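Long-range contacts in pancreatic lipase related protein 2 (Equus caballus, PDB 1W52), which probably hydrolyses the ester bonds of galactolipids and triacylglycerols, releasing fatty acids: residues Y342-T347 and S420-Q425; S64-S69 and T139-N144. One frame throughout, in Å; residues are numbered along the deposited sequence.

Interaction 1. Residues Y342-T347 and S420-Q425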
loop_
_atom_site.group_PDB
_atom_site.type_symbol
_atom_site.label_atom_id
_atom_site.label_comp_id
_atom_site.label_asym_id
_atom_site.label_seq_id
_atom_site.Cartn_x
_atom_site.Cartn_y
_atom_site.Cartn_z
ATOM N N TYR A 342 14.977 -6.413 9.673
ATOM C CA TYR A 342 15.850 -7.197 10.517
ATOM C C TYR A 342 16.054 -6.446 11.806
ATOM O O TYR A 342 16.028 -5.233 11.798
ATOM C CB TYR A 342 17.153 -7.395 9.776
ATOM C CG TYR A 342 16.990 -8.209 8.497
ATOM C CD1 TYR A 342 16.820 -7.575 7.296
ATOM C CD2 TYR A 342 17.020 -9.626 8.500
ATOM C CE1 TYR A 342 16.680 -8.299 6.098
ATOM C CE2 TYR A 342 16.876 -10.368 7.300
ATOM C CZ TYR A 342 16.710 -9.687 6.089
ATOM O OH TYR A 342 16.561 -10.331 4.856
ATOM N N ARG A 343 16.189 -7.134 12.930
ATOM C CA ARG A 343 16.691 -6.470 14.157
ATOM C C ARG A 343 18.204 -6.680 14.361
ATOM O O ARG A 343 18.735 -7.758 14.043
ATOM C CB ARG A 343 15.996 -6.971 15.389
ATOM C CG ARG A 343 16.524 -6.315 16.603
ATOM C CD ARG A 343 15.667 -6.556 17.802
ATOM N NE ARG A 343 14.343 -5.987 17.625
ATOM C CZ ARG A 343 13.361 -6.043 18.514
ATOM N NH1 ARG A 343 13.510 -6.659 19.686
ATOM N NH2 ARG A 343 12.209 -5.466 18.231
ATOM N N VAL A 344 18.881 -5.651 14.889
ATOM C CA VAL A 344 20.346 -5.670 15.074
ATOM C C VAL A 344 20.746 -5.134 16.443
ATOM O O VAL A 344 20.664 -3.934 16.714
ATOM C CB VAL A 344 21.107 -4.901 13.994
ATOM C CG1 VAL A 344 22.469 -4.672 14.449
ATOM C CG2 VAL A 344 21.162 -5.682 12.673
ATOM N N SER A 345 21.178 -6.060 17.297
ATOM C CA SER A 345 21.730 -5.726 18.599
ATOM C C SER A 345 23.236 -5.697 18.527
ATOM O O SER A 345 23.842 -6.422 17.719
ATOM C CB SER A 345 21.307 -6.733 19.665
ATOM O OG SER A 345 19.950 -7.119 19.492
ATOM N N ILE A 346 23.807 -4.828 19.372
ATOM C CA ILE A 346 25.245 -4.738 19.619
ATOM C C ILE A 346 25.453 -4.361 21.101
ATOM O O ILE A 346 25.016 -3.306 21.541
ATOM C CB ILE A 346 25.926 -3.749 18.614
ATOM C CG1 ILE A 346 26.177 -4.481 17.274
ATOM C CG2 ILE A 346 27.223 -3.221 19.177
ATOM C CD1 ILE A 346 26.768 -3.676 16.096
ATOM N N THR A 347 26.052 -5.289 21.855
ATOM C CA THR A 347 26.531 -5.065 23.223
ATOM C C THR A 347 28.015 -4.743 23.166
ATOM O O THR A 347 28.783 -5.422 22.469
ATOM C CB THR A 347 26.316 -6.329 24.104
ATOM O OG1 THR A 347 24.963 -6.396 24.566
ATOM C CG2 THR A 347 27.133 -6.255 25.400
ATOM N N SER A 420 31.472 -7.397 21.925
ATOM C CA SER A 420 31.277 -8.730 22.507
ATOM C C SER A 420 30.347 -9.570 21.627
ATOM O O SER A 420 30.724 -10.666 21.161
ATOM C CB SER A 420 30.700 -8.596 23.934
ATOM O OG SER A 420 30.405 -9.851 24.522
ATOM N N ARG A 421 29.140 -9.033 21.395
ATOM C CA ARG A 421 28.123 -9.714 20.600
ATOM C C ARG A 421 27.266 -8.748 19.747
ATOM O O ARG A 421 27.098 -7.571 20.077
ATOM C CB ARG A 421 27.278 -10.644 21.505
ATOM C CG ARG A 421 28.129 -11.753 22.196
ATOM C CD ARG A 421 27.389 -12.729 23.111
ATOM N NE ARG A 421 28.313 -13.389 24.041
ATOM C CZ ARG A 421 28.035 -14.466 24.775
ATOM N NH1 ARG A 421 26.844 -15.050 24.713
ATOM N NH2 ARG A 421 28.963 -14.968 25.583
ATOM N N ILE A 422 26.796 -9.286 18.616
ATOM C CA ILE A 422 25.911 -8.621 17.652
ATOM C C ILE A 422 24.718 -9.546 17.305
ATOM O O ILE A 422 24.705 -10.197 16.247
ATOM C CB ILE A 422 26.674 -8.274 16.325
ATOM C CG1 ILE A 422 27.904 -7.405 16.596
ATOM C CG2 ILE A 422 25.744 -7.583 15.300
ATOM C CD1 ILE A 422 28.691 -7.063 15.331
ATOM N N THR A 423 23.725 -9.617 18.189
ATOM C CA THR A 423 22.476 -10.326 17.884
ATOM C C THR A 423 21.868 -9.782 16.569
ATOM O O THR A 423 21.413 -8.642 16.533
ATOM C CB THR A 423 21.459 -10.156 19.064
ATOM O OG1 THR A 423 21.986 -10.697 20.283
ATOM C CG2 THR A 423 20.200 -10.937 18.824
ATOM N N VAL A 424 21.897 -10.568 15.492
ATOM C CA VAL A 424 21.100 -10.249 14.292
ATOM C C VAL A 424 19.664 -10.816 14.493
ATOM O O VAL A 424 19.389 -11.431 15.538
ATOM C CB VAL A 424 21.795 -10.772 12.987
ATOM C CG1 VAL A 424 20.819 -11.488 12.027
ATOM C CG2 VAL A 424 22.462 -9.652 12.293
ATOM N N GLN A 425 18.752 -10.577 13.537
ATOM C CA GLN A 425 17.430 -11.247 13.517
ATOM C C GLN A 425 16.561 -10.938 12.282
ATOM O O GLN A 425 16.620 -9.843 11.745
ATOM C CB GLN A 425 16.630 -10.877 14.767
ATOM C CG GLN A 425 15.378 -11.684 14.925
ATOM C CD GLN A 425 14.741 -11.479 16.259
ATOM O OE1 GLN A 425 13.691 -12.044 16.525
ATOM N NE2 GLN A 425 15.367 -10.668 17.112
#

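Interaction 2. Residues S64-S69 and T139-N144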
loop_
_atom_site.group_PDB
_atom_site.type_symbol
_atom_site.label_atom_id
_atom_site.label_comp_id
_atom_site.label_asym_id
_atom_site.label_seq_id
_atom_site.Cartn_x
_atom_site.Cartn_y
_atom_site.Cartn_z
ATOM N N SER A 64 -17.129 -13.229 -24.843
ATOM C CA SER A 64 -15.771 -12.845 -24.384
ATOM C C SER A 64 -15.073 -13.903 -23.526
ATOM O O SER A 64 -15.719 -14.812 -22.961
ATOM C CB SER A 64 -15.834 -11.559 -23.565
ATOM O OG SER A 64 -16.618 -11.745 -22.394
ATOM N N ASN A 65 -13.765 -13.725 -23.374
ATOM C CA ASN A 65 -12.916 -14.696 -22.690
ATOM C C ASN A 65 -13.151 -14.773 -21.193
ATOM O O ASN A 65 -12.572 -15.616 -20.499
ATOM C CB ASN A 65 -11.449 -14.396 -22.956
ATOM C CG ASN A 65 -11.096 -14.519 -24.407
ATOM O OD1 ASN A 65 -11.829 -14.070 -25.269
ATOM N ND2 ASN A 65 -9.970 -15.135 -24.692
ATOM N N PHE A 66 -14.002 -13.896 -20.689
ATOM C CA PHE A 66 -14.357 -13.952 -19.292
ATOM C C PHE A 66 -14.621 -15.403 -18.919
ATOM O O PHE A 66 -15.310 -16.077 -19.648
ATOM C CB PHE A 66 -15.595 -13.099 -19.043
ATOM C CG PHE A 66 -16.146 -13.198 -17.640
ATOM C CD1 PHE A 66 -17.170 -14.065 -17.345
ATOM C CD2 PHE A 66 -15.658 -12.409 -16.637
ATOM C CE1 PHE A 66 -17.668 -14.141 -16.077
ATOM C CE2 PHE A 66 -16.177 -12.488 -15.363
ATOM C CZ PHE A 66 -17.173 -13.347 -15.085
ATOM N N GLN A 67 -14.083 -15.853 -17.784
ATOM C CA GLN A 67 -14.195 -17.234 -17.305
ATOM C C GLN A 67 -14.935 -17.283 -15.972
ATOM O O GLN A 67 -14.378 -16.948 -14.934
ATOM C CB GLN A 67 -12.812 -17.920 -17.191
ATOM C CG GLN A 67 -11.597 -17.021 -16.890
ATOM C CD GLN A 67 -10.278 -17.429 -17.621
ATOM O OE1 GLN A 67 -10.299 -17.724 -18.809
ATOM N NE2 GLN A 67 -9.139 -17.409 -16.906
ATOM N N SER A 68 -16.192 -17.723 -16.000
ATOM C CA SER A 68 -17.008 -17.770 -14.779
ATOM C C SER A 68 -16.425 -18.684 -13.706
ATOM O O SER A 68 -16.822 -18.632 -12.548
ATOM C CB SER A 68 -18.439 -18.198 -15.103
ATOM O OG SER A 68 -18.485 -19.607 -15.267
ATOM N N SER A 69 -15.491 -19.524 -14.120
ATOM C CA SER A 69 -14.758 -20.406 -13.212
ATOM C C SER A 69 -13.805 -19.681 -12.221
ATOM O O SER A 69 -13.593 -20.153 -11.101
ATOM C CB SER A 69 -13.968 -21.429 -14.034
ATOM O OG SER A 69 -13.161 -22.244 -13.192
ATOM N N THR A 139 -26.778 -12.851 -12.245
ATOM C CA THR A 139 -28.025 -13.311 -12.888
ATOM C C THR A 139 -27.704 -14.093 -14.154
ATOM O O THR A 139 -28.264 -15.151 -14.383
ATOM C CB THR A 139 -29.038 -12.186 -13.242
ATOM O OG1 THR A 139 -28.492 -11.352 -14.267
ATOM C CG2 THR A 139 -29.356 -11.272 -12.058
ATOM N N GLU A 140 -26.812 -13.596 -14.983
ATOM C CA GLU A 140 -26.582 -14.301 -16.224
ATOM C C GLU A 140 -25.760 -15.583 -16.060
ATOM O O GLU A 140 -26.222 -16.615 -16.494
ATOM C CB GLU A 140 -26.002 -13.375 -17.278
ATOM C CG GLU A 140 -26.918 -12.197 -17.599
ATOM C CD GLU A 140 -28.120 -12.563 -18.461
ATOM O OE1 GLU A 140 -27.963 -13.284 -19.491
ATOM O OE2 GLU A 140 -29.225 -12.101 -18.102
ATOM N N LEU A 141 -24.576 -15.556 -15.449
ATOM C CA LEU A 141 -23.756 -16.772 -15.389
ATOM C C LEU A 141 -23.596 -17.350 -14.006
ATOM O O LEU A 141 -22.631 -18.048 -13.757
ATOM C CB LEU A 141 -22.360 -16.553 -15.953
ATOM C CG LEU A 141 -22.060 -15.460 -16.984
ATOM C CD1 LEU A 141 -20.824 -15.891 -17.825
ATOM C CD2 LEU A 141 -23.265 -15.064 -17.909
ATOM N N SER A 142 -24.549 -17.088 -13.119
ATOM C CA SER A 142 -24.468 -17.502 -11.695
ATOM C C SER A 142 -23.124 -17.211 -11.013
ATOM O O SER A 142 -22.751 -17.881 -10.026
ATOM C CB SER A 142 -24.811 -18.978 -11.545
ATOM O OG SER A 142 -26.099 -19.228 -12.061
ATOM N N TYR A 143 -22.421 -16.192 -11.527
ATOM C CA TYR A 143 -21.144 -15.769 -10.982
ATOM C C TYR A 143 -21.332 -15.217 -9.578
ATOM O O TYR A 143 -21.887 -14.152 -9.354
ATOM C CB TYR A 143 -20.461 -14.756 -11.889
ATOM C CG TYR A 143 -19.013 -14.544 -11.536
ATOM C CD1 TYR A 143 -17.990 -15.062 -12.324
ATOM C CD2 TYR A 143 -18.666 -13.829 -10.409
ATOM C CE1 TYR A 143 -16.657 -14.843 -11.988
ATOM C CE2 TYR A 143 -17.355 -13.632 -10.066
ATOM C CZ TYR A 143 -16.356 -14.124 -10.847
ATOM O OH TYR A 143 -15.066 -13.893 -10.447
ATOM N N ASN A 144 -20.870 -15.989 -8.624
ATOM C CA ASN A 144 -20.898 -15.590 -7.241
ATOM C C ASN A 144 -20.157 -14.233 -7.014
ATOM O O ASN A 144 -18.966 -14.092 -7.317
ATOM C CB ASN A 144 -20.275 -16.750 -6.454
ATOM C CG ASN A 144 -20.251 -16.524 -4.977
ATOM O OD1 ASN A 144 -21.042 -15.743 -4.434
ATOM N ND2 ASN A 144 -19.331 -17.220 -4.300
#

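Interaction 1. Residues Y342-T347 and S420-Q425
Ile-346 and Ile-422 lie side by side and point the same way, with CG1 of Ile-346 3.5 Å from CG1 of Ile-422. Both carry CG1 anti to the carbonyl carbon (chi1 -81° and -57°), and their CD1 methyls meet at 4.0 Å. Farther along the same face, Val-344 CG2 reaches Val-424 CG2 at 4.2 Å, and Phe-435 touches both Ile-422 and Val-424. An alanine in place of Ile-422 would probably open a gap beside Ile-346 CG1 and CD1 and lose branch-atom contacts with Phe-435. The two segments run antiparallel, as neighbours do in the beta sandwich of a PLAT/LH2 domain. Segment 342-347 lies between two neighbours, since Tyr-342, Val-344 and Ile-346 make backbone bonds to Val-389, Leu-387 and Tyr-385. Toward 420-425 the alternate amides give hydrogen bonds: Arg-343 N to Gln-425 O (3.0 Å, bent), Ser-345 N to Thr-423 O (2.7 Å, nearly straight) and Thr-347 N to Arg-421 O (3.1 Å). Gln-425 O also sits at the edge of the Tyr-342 ring, near its plane. On the more polar face, Ser-345 OG rests against Thr-423 CB at 3.4 Å. Gln-425, extended beyond CG, lies side by side with Arg-343, its NE2 4.1 Å from Arg-343 CB, while the guanidinium, turned 70° from the amide plane, makes a salt bridge to Asp-388 through NE.

Interaction 2. Residues S64-S69 and T139-N144
Ser-68 and Tyr-143 bring the two backbones nearest, CA to CA 6.0 Å, where the loop 64-69 passes the turn that ends helix 116-141, a turn in which Ser-142 leaves the helical path with positive phi (46°). Phe-66 and Tyr-143 carry the contact. Phe-66 has CG anti to the backbone N (chi1 174°), and the tip of its ring, CZ, lies 3.4 Å from CD1 and 3.5 Å from CE1 of Tyr-143. Those two atoms form one side of the tyrosine ring; the planes stand 44° apart with centroids 5.4 Å from each other, an oblique meeting. Leu-141 CD1 also meets the edge of the Phe-66 ring, near its plane, 4.0 Å from CE1. Ser-68 touches both partners: its CB lies 4.3 Å from Leu-141 CD1, its O 3.8 Å from Tyr-143 CD1. Phe-66 further packs on Leu-41 and on Leu-137, which Tyr-143 touches too. At the far end of the tyrosine, OH is hydrogen-bonded to Thr-72 OG1, Arg-70 O and Asn-147 O, which would hold the hydroxyl end of the ring in place. The loop leads into strand 72-76 and the turn into strand 148-153, neighbouring parallel strands of the central sheet, so the aromatic pair joins two connections that enter the sheet side by side in the alpha/beta hydrolase fold of this lipase.

Overall arrangement
The two contacts sit on opposite sides of the chain's centre, their own centres 54 Å apart and their nearest atoms about 34 Å apart, and they share no element. Interaction 1 belongs to the PLAT/LH2 domain, interaction 2 to the lipase domain. Each is partly buried, yet the chemistry differs. In 342-347 with 420-425, backbone hydrogen bonds hold extended segments together, with an apolar and a more polar face. In 64-69 with 139-144 the sheet entries are joined mainly by side chains, chiefly the buried rings of Phe-66 and Tyr-143, while Ser-68 is exposed; the hydroxyl of Tyr-143 finds its polar partners outside both segments. Interaction 1 also buries more surface, 527 against 219 Å².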